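Local coordinates for protein diaminopropionate ammonia-lyase (PDB 4D9I) that breaks down both L- and D-2,3-diaminopropionate to pyruvate and ammonia by pyridoxal phosphate-dependent alpha,beta-elimination, working as a homodimer, at residues B[24-29]-B[244-249]; B[63-68]-B[211-216]. One frame throughout, in Å; residues are numbered along the deposited sequence.

In the fold
Two contacts illustrate how helices are fastened in a fold type II enzyme, one to another helix and one to the sheet. Their centres lie about 15 Å apart, and interaction 2 is nested along the chain inside the loop that interaction 1 closes. Interaction 1 joins the start of helix 26-36 to the end of helix 235-248; interaction 2 sets helix 208-220 against strand 61-66 of the mixed sheet. Val214 connects them, packing on Leu244, Val247 and Tyr248. Helix 208-220 thus touches strand 61-66 through interaction 2 and helix 235-248 through Val214. Both contacts lie within one subunit, away from the annotated catalytic residues, and join helices of the fold to each other and to the mixed sheet.

Interaction 1: B[24-29]-B[244-249]; sequences FSQSQA and LVDVYS
The carboxylate of Asp246 overlaps the first turn of helix 26-36, its OD2 lying against Ser25 CB and against the backbone and side chain of Gln26. With CG anti to its own backbone nitrogen (chi1 -169°), Asp246 reaches away from helix 235-248 and presents OD2 to the peptide N-H of Gln26. Gln26 N and Asp246 OD2 are 3.0 Å apart, and at 169° the bond is nearly straight, although the donor meets the oxygen on its anti side, 33° out of the carboxylate plane. Ser25 CB closes on the same oxygen, Asp246 OD2, at 3.4 Å.

The rest of the contact is van der Waals packing. Gln26 carries an extended chain beyond CG that crosses Val247 at about a right angle, with CG and CD both lying against one methyl; Gln26 CD is 3.5 Å from Val247 CG2. That methyl stands anti to the carbonyl carbon of Val247, while the other methyl of Val247, CG1, lies over the centre of the Tyr248 ring, 3.5 Å above the ring plane.

Ser25 occupies the N-cap position, and Gln28, three residues on, returns its side chain to the N-cap N-H, as in the backbone half of a capping box. Gln28 OE1 accepts from Ser25 N, which comes from above the carbonyl plane, and lies 2.7 Å from Ser25 OG. Pro22 O accepts from Gln28 NE2 and is also within hydrogen-bonding reach of Ser25 OG.

A carboxylate that accepts an N-H of the first turn would probably be stabilised by the positive end of the helix dipole. The arrangement is an example of a carboxylate from a distant helix accepting a first-turn N-H beside the N-cap serine, here tying together two helices of the fold type II architecture.

Interaction 2: B[63-68]-B[211-216]; sequences LVKDES and DEAVEQ
Lys65 buries the most surface here, and its ammonium group is clasped between Glu212 and Gln216, one turn apart on helix 208-220. The chain leaves strand 61-66 with CG anti to the backbone N (chi1 -168°) and bends at chi2, which brings the amine against the helix between Glu212 and Gln216. It crosses both partners at about a right angle. Lys65 NZ lies 2.8 Å from Gln216 OE1, approaching 24° out of the amide plane. The salt bridge to Glu212 is slightly longer, Lys65 NZ to Glu212 OE1 being 3.0 Å, and uses the anti lone pair of that oxygen.

The aliphatic part of the lysine does the remaining packing. Lys65 CD passes 4.2 Å from Ala213 CB. Ala213 faces the lysine chain where the CA atoms of Lys65 and Ala213 are 6.9 Å apart, the nearest such pair of the two segments.

Thr45 knits the cluster together. Its carbonyl oxygen accepts from Lys65 NZ and also from Gln216 NE2, so the buried ammonium has three partners and both polar atoms of the glutamine amide are engaged. Glu212 is fixed in turn by a hydrogen bond between OE2 and Tyr42 OH and by a second salt bridge from OE1 to Arg70. That arginine also pairs with Glu67, whose OE2 sits 4.5 Å from Glu212 OE1; sharing the positive group probably offsets the repulsion between the two carboxylates.

The segment axes run 10.1 Å apart, at 139° between their directions. A helix packed on a sheet at about this spacing is usual in alpha/beta proteins; here it belongs to the fold type II, tryptophan synthase beta-like fold, and is joined by a buried ionic cluster.

Interaction 1: B[24-29]-B[244-249]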
loop_
_atom_site.group_PDB
_atom_site.type_symbol
_atom_site.label_atom_id
_atom_site.label_comp_id
_atom_site.label_asym_id
_atom_site.label_seq_id
_atom_site.Cartn_x
_atom_site.Cartn_y
_atom_site.Cartn_z
ATOM N N PHE B 24 10.062 20.566 -30.157
ATOM C CA PHE B 24 9.946 19.507 -29.141
ATOM C C PHE B 24 9.689 18.150 -29.801
ATOM O O PHE B 24 8.568 17.651 -29.767
ATOM C CB PHE B 24 8.854 19.842 -28.084
ATOM C CG PHE B 24 9.022 21.206 -27.443
ATOM C CD1 PHE B 24 10.111 21.479 -26.605
ATOM C CD2 PHE B 24 8.120 22.230 -27.714
ATOM C CE1 PHE B 24 10.285 22.737 -26.042
ATOM C CE2 PHE B 24 8.295 23.504 -27.168
ATOM C CZ PHE B 24 9.383 23.759 -26.325
ATOM N N SER B 25 10.738 17.555 -30.373
ATOM C CA SER B 25 10.627 16.319 -31.161
ATOM C C SER B 25 11.681 15.266 -30.810
ATOM O O SER B 25 12.434 15.427 -29.865
ATOM C CB SER B 25 10.703 16.641 -32.658
ATOM O OG SER B 25 12.026 16.984 -33.033
ATOM N N GLN B 26 11.738 14.193 -31.592
ATOM C CA GLN B 26 12.712 13.117 -31.374
ATOM C C GLN B 26 14.197 13.532 -31.316
ATOM O O GLN B 26 14.945 13.036 -30.471
ATOM C CB GLN B 26 12.535 12.044 -32.436
ATOM C CG GLN B 26 11.507 11.003 -32.041
ATOM C CD GLN B 26 11.208 10.036 -33.162
ATOM O OE1 GLN B 26 10.496 10.362 -34.114
ATOM N NE2 GLN B 26 11.734 8.829 -33.044
ATOM N N SER B 27 14.620 14.421 -32.216
ATOM C CA SER B 27 16.041 14.765 -32.316
ATOM C C SER B 27 16.570 15.549 -31.110
ATOM O O SER B 27 17.655 15.248 -30.620
ATOM C CB SER B 27 16.363 15.470 -33.643
ATOM O OG SER B 27 15.433 16.504 -33.918
ATOM N N GLN B 28 15.802 16.526 -30.621
ATOM C CA GLN B 28 16.198 17.294 -29.420
ATOM C C GLN B 28 16.195 16.414 -28.186
ATOM O O GLN B 28 17.094 16.513 -27.339
ATOM C CB GLN B 28 15.307 18.516 -29.186
ATOM C CG GLN B 28 15.404 19.571 -30.277
ATOM C CD GLN B 28 14.316 19.412 -31.317
ATOM O OE1 GLN B 28 13.576 18.410 -31.323
ATOM N NE2 GLN B 28 14.188 20.407 -32.191
ATOM N N ALA B 29 15.191 15.545 -28.089
ATOM C CA ALA B 29 15.151 14.558 -27.017
ATOM C C ALA B 29 16.367 13.626 -27.074
ATOM O O ALA B 29 16.985 13.373 -26.052
ATOM C CB ALA B 29 13.860 13.766 -27.064
ATOM N N LEU B 244 6.236 12.343 -28.022
ATOM C CA LEU B 244 5.423 11.152 -28.288
ATOM C C LEU B 244 4.661 11.259 -29.609
ATOM O O LEU B 244 4.576 10.297 -30.385
ATOM C CB LEU B 244 4.430 10.920 -27.149
ATOM C CG LEU B 244 4.997 10.428 -25.814
ATOM C CD1 LEU B 244 3.911 10.310 -24.754
ATOM C CD2 LEU B 244 5.736 9.102 -25.975
ATOM N N VAL B 245 4.127 12.449 -29.846
ATOM C CA VAL B 245 3.279 12.721 -30.990
ATOM C C VAL B 245 4.159 12.812 -32.239
ATOM O O VAL B 245 3.711 12.509 -33.339
ATOM C CB VAL B 245 2.418 13.966 -30.672
ATOM C CG1 VAL B 245 2.532 15.075 -31.694
ATOM C CG2 VAL B 245 1.001 13.581 -30.285
ATOM N N ASP B 246 5.434 13.158 -32.047
ATOM C CA ASP B 246 6.416 13.049 -33.125
ATOM C C ASP B 246 6.702 11.590 -33.487
ATOM O O ASP B 246 6.845 11.267 -34.666
ATOM C CB ASP B 246 7.723 13.788 -32.781
ATOM C CG ASP B 246 8.654 13.926 -33.981
ATOM O OD1 ASP B 246 8.204 14.364 -35.062
ATOM O OD2 ASP B 246 9.852 13.601 -33.840
ATOM N N VAL B 247 6.790 10.731 -32.471
ATOM C CA VAL B 247 6.999 9.292 -32.637
ATOM C C VAL B 247 5.749 8.595 -33.179
ATOM O O VAL B 247 5.846 7.790 -34.106
ATOM C CB VAL B 247 7.390 8.625 -31.292
ATOM C CG1 VAL B 247 7.364 7.101 -31.385
ATOM C CG2 VAL B 247 8.761 9.105 -30.828
ATOM N N TYR B 248 4.582 8.921 -32.621
ATOM C CA TYR B 248 3.369 8.135 -32.856
ATOM C C TYR B 248 2.274 8.746 -33.727
ATOM O O TYR B 248 1.328 8.036 -34.118
ATOM C CB TYR B 248 2.759 7.716 -31.514
ATOM C CG TYR B 248 3.605 6.766 -30.712
ATOM C CD1 TYR B 248 3.868 5.478 -31.175
ATOM C CD2 TYR B 248 4.138 7.153 -29.473
ATOM C CE1 TYR B 248 4.633 4.600 -30.428
ATOM C CE2 TYR B 248 4.901 6.280 -28.715
ATOM C CZ TYR B 248 5.142 5.007 -29.198
ATOM O OH TYR B 248 5.899 4.144 -28.454
ATOM N N SER B 249 2.405 10.030 -34.054
ATOM C CA SER B 249 1.359 10.812 -34.724
ATOM C C SER B 249 0.292 11.227 -33.721
ATOM O O SER B 249 -0.124 10.430 -32.875
ATOM C CB SER B 249 0.717 10.071 -35.914
ATOM O OG SER B 249 -0.379 9.278 -35.460
#

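Interaction 2: B[63-68]-B[211-216]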
loop_
_atom_site.group_PDB
_atom_site.type_symbol
_atom_site.label_atom_id
_atom_site.label_comp_id
_atom_site.label_asym_id
_atom_site.label_seq_id
_atom_site.Cartn_x
_atom_site.Cartn_y
_atom_site.Cartn_z
ATOM N N LEU B 63 1.088 1.024 -18.153
ATOM C CA LEU B 63 2.534 1.116 -18.052
ATOM C C LEU B 63 2.853 2.404 -17.324
ATOM O O LEU B 63 2.403 3.481 -17.752
ATOM C CB LEU B 63 3.182 1.124 -19.434
ATOM C CG LEU B 63 2.804 -0.053 -20.348
ATOM C CD1 LEU B 63 3.268 0.234 -21.760
ATOM C CD2 LEU B 63 3.381 -1.362 -19.814
ATOM N N VAL B 64 3.589 2.302 -16.230
ATOM C CA VAL B 64 3.895 3.490 -15.417
ATOM C C VAL B 64 5.378 3.780 -15.468
ATOM O O VAL B 64 6.211 2.986 -14.982
ATOM C CB VAL B 64 3.456 3.333 -13.943
ATOM C CG1 VAL B 64 3.734 4.627 -13.150
ATOM C CG2 VAL B 64 1.979 2.956 -13.868
ATOM N N LYS B 65 5.703 4.934 -16.037
ATOM C CA LYS B 65 7.054 5.462 -15.986
ATOM C C LYS B 65 7.327 6.030 -14.599
ATOM O O LYS B 65 6.730 7.059 -14.201
ATOM C CB LYS B 65 7.217 6.526 -17.088
ATOM C CG LYS B 65 8.646 6.981 -17.368
ATOM C CD LYS B 65 9.581 5.846 -17.786
ATOM C CE LYS B 65 10.915 6.408 -18.294
ATOM N NZ LYS B 65 11.988 5.375 -18.344
ATOM N N ASP B 66 8.256 5.383 -13.877
ATOM C CA ASP B 66 8.512 5.647 -12.465
ATOM C C ASP B 66 9.708 6.584 -12.248
ATOM O O ASP B 66 10.868 6.155 -12.132
ATOM C CB ASP B 66 8.692 4.320 -11.697
ATOM C CG ASP B 66 8.914 4.525 -10.214
ATOM O OD1 ASP B 66 8.767 5.672 -9.727
ATOM O OD2 ASP B 66 9.211 3.525 -9.518
ATOM N N GLU B 67 9.398 7.873 -12.176
ATOM C CA GLU B 67 10.422 8.912 -12.132
ATOM C C GLU B 67 10.914 9.170 -10.719
ATOM O O GLU B 67 11.756 10.045 -10.501
ATOM C CB GLU B 67 9.935 10.196 -12.830
ATOM C CG GLU B 67 9.907 10.064 -14.358
ATOM C CD GLU B 67 11.309 9.884 -14.945
ATOM O OE1 GLU B 67 12.262 10.555 -14.481
ATOM O OE2 GLU B 67 11.472 9.043 -15.861
ATOM N N SER B 68 10.416 8.386 -9.761
ATOM C CA SER B 68 10.973 8.429 -8.412
ATOM C C SER B 68 12.415 7.915 -8.408
ATOM O O SER B 68 13.186 8.205 -7.472
ATOM C CB SER B 68 10.127 7.631 -7.407
ATOM O OG SER B 68 10.314 6.232 -7.554
ATOM N N ASP B 211 11.643 9.492 -24.451
ATOM C CA ASP B 211 12.570 8.702 -25.291
ATOM C C ASP B 211 12.849 7.325 -24.657
ATOM O O ASP B 211 12.735 6.286 -25.327
ATOM C CB ASP B 211 13.877 9.455 -25.564
ATOM C CG ASP B 211 14.817 8.681 -26.496
ATOM O OD1 ASP B 211 14.712 8.875 -27.712
ATOM O OD2 ASP B 211 15.643 7.866 -26.028
ATOM N N GLU B 212 13.188 7.330 -23.369
ATOM C CA GLU B 212 13.408 6.083 -22.628
ATOM C C GLU B 212 12.190 5.173 -22.656
ATOM O O GLU B 212 12.323 3.977 -22.910
ATOM C CB GLU B 212 13.767 6.354 -21.166
ATOM C CG GLU B 212 15.134 6.969 -20.932
ATOM C CD GLU B 212 15.340 7.342 -19.478
ATOM O OE1 GLU B 212 14.435 7.008 -18.649
ATOM O OE2 GLU B 212 16.403 7.947 -19.152
ATOM N N ALA B 213 11.017 5.746 -22.388
ATOM C CA ALA B 213 9.764 4.985 -22.363
ATOM C C ALA B 213 9.442 4.348 -23.711
ATOM O O ALA B 213 8.974 3.218 -23.744
ATOM C CB ALA B 213 8.591 5.840 -21.865
ATOM N N VAL B 214 9.704 5.064 -24.809
ATOM C CA VAL B 214 9.439 4.527 -26.141
ATOM C C VAL B 214 10.369 3.343 -26.403
ATOM O O VAL B 214 9.924 2.297 -26.850
ATOM C CB VAL B 214 9.574 5.592 -27.259
ATOM C CG1 VAL B 214 9.531 4.942 -28.631
ATOM C CG2 VAL B 214 8.440 6.593 -27.166
ATOM N N GLU B 215 11.656 3.524 -26.104
ATOM C CA GLU B 215 12.631 2.439 -26.183
ATOM C C GLU B 215 12.153 1.263 -25.332
ATOM O O GLU B 215 12.220 0.125 -25.759
ATOM C CB GLU B 215 14.004 2.903 -25.687
ATOM C CG GLU B 215 15.094 1.852 -25.843
ATOM C CD GLU B 215 16.421 2.249 -25.197
ATOM O OE1 GLU B 215 16.489 3.288 -24.514
ATOM O OE2 GLU B 215 17.415 1.506 -25.367
ATOM N N GLN B 216 11.691 1.543 -24.117
ATOM C CA GLN B 216 11.225 0.469 -23.241
ATOM C C GLN B 216 9.979 -0.228 -23.798
ATOM O O GLN B 216 9.895 -1.453 -23.766
ATOM C CB GLN B 216 10.985 0.976 -21.825
ATOM C CG GLN B 216 12.260 1.237 -21.048
ATOM C CD GLN B 216 12.034 2.186 -19.905
ATOM O OE1 GLN B 216 11.369 3.205 -20.066
ATOM N NE2 GLN B 216 12.561 1.852 -18.741
#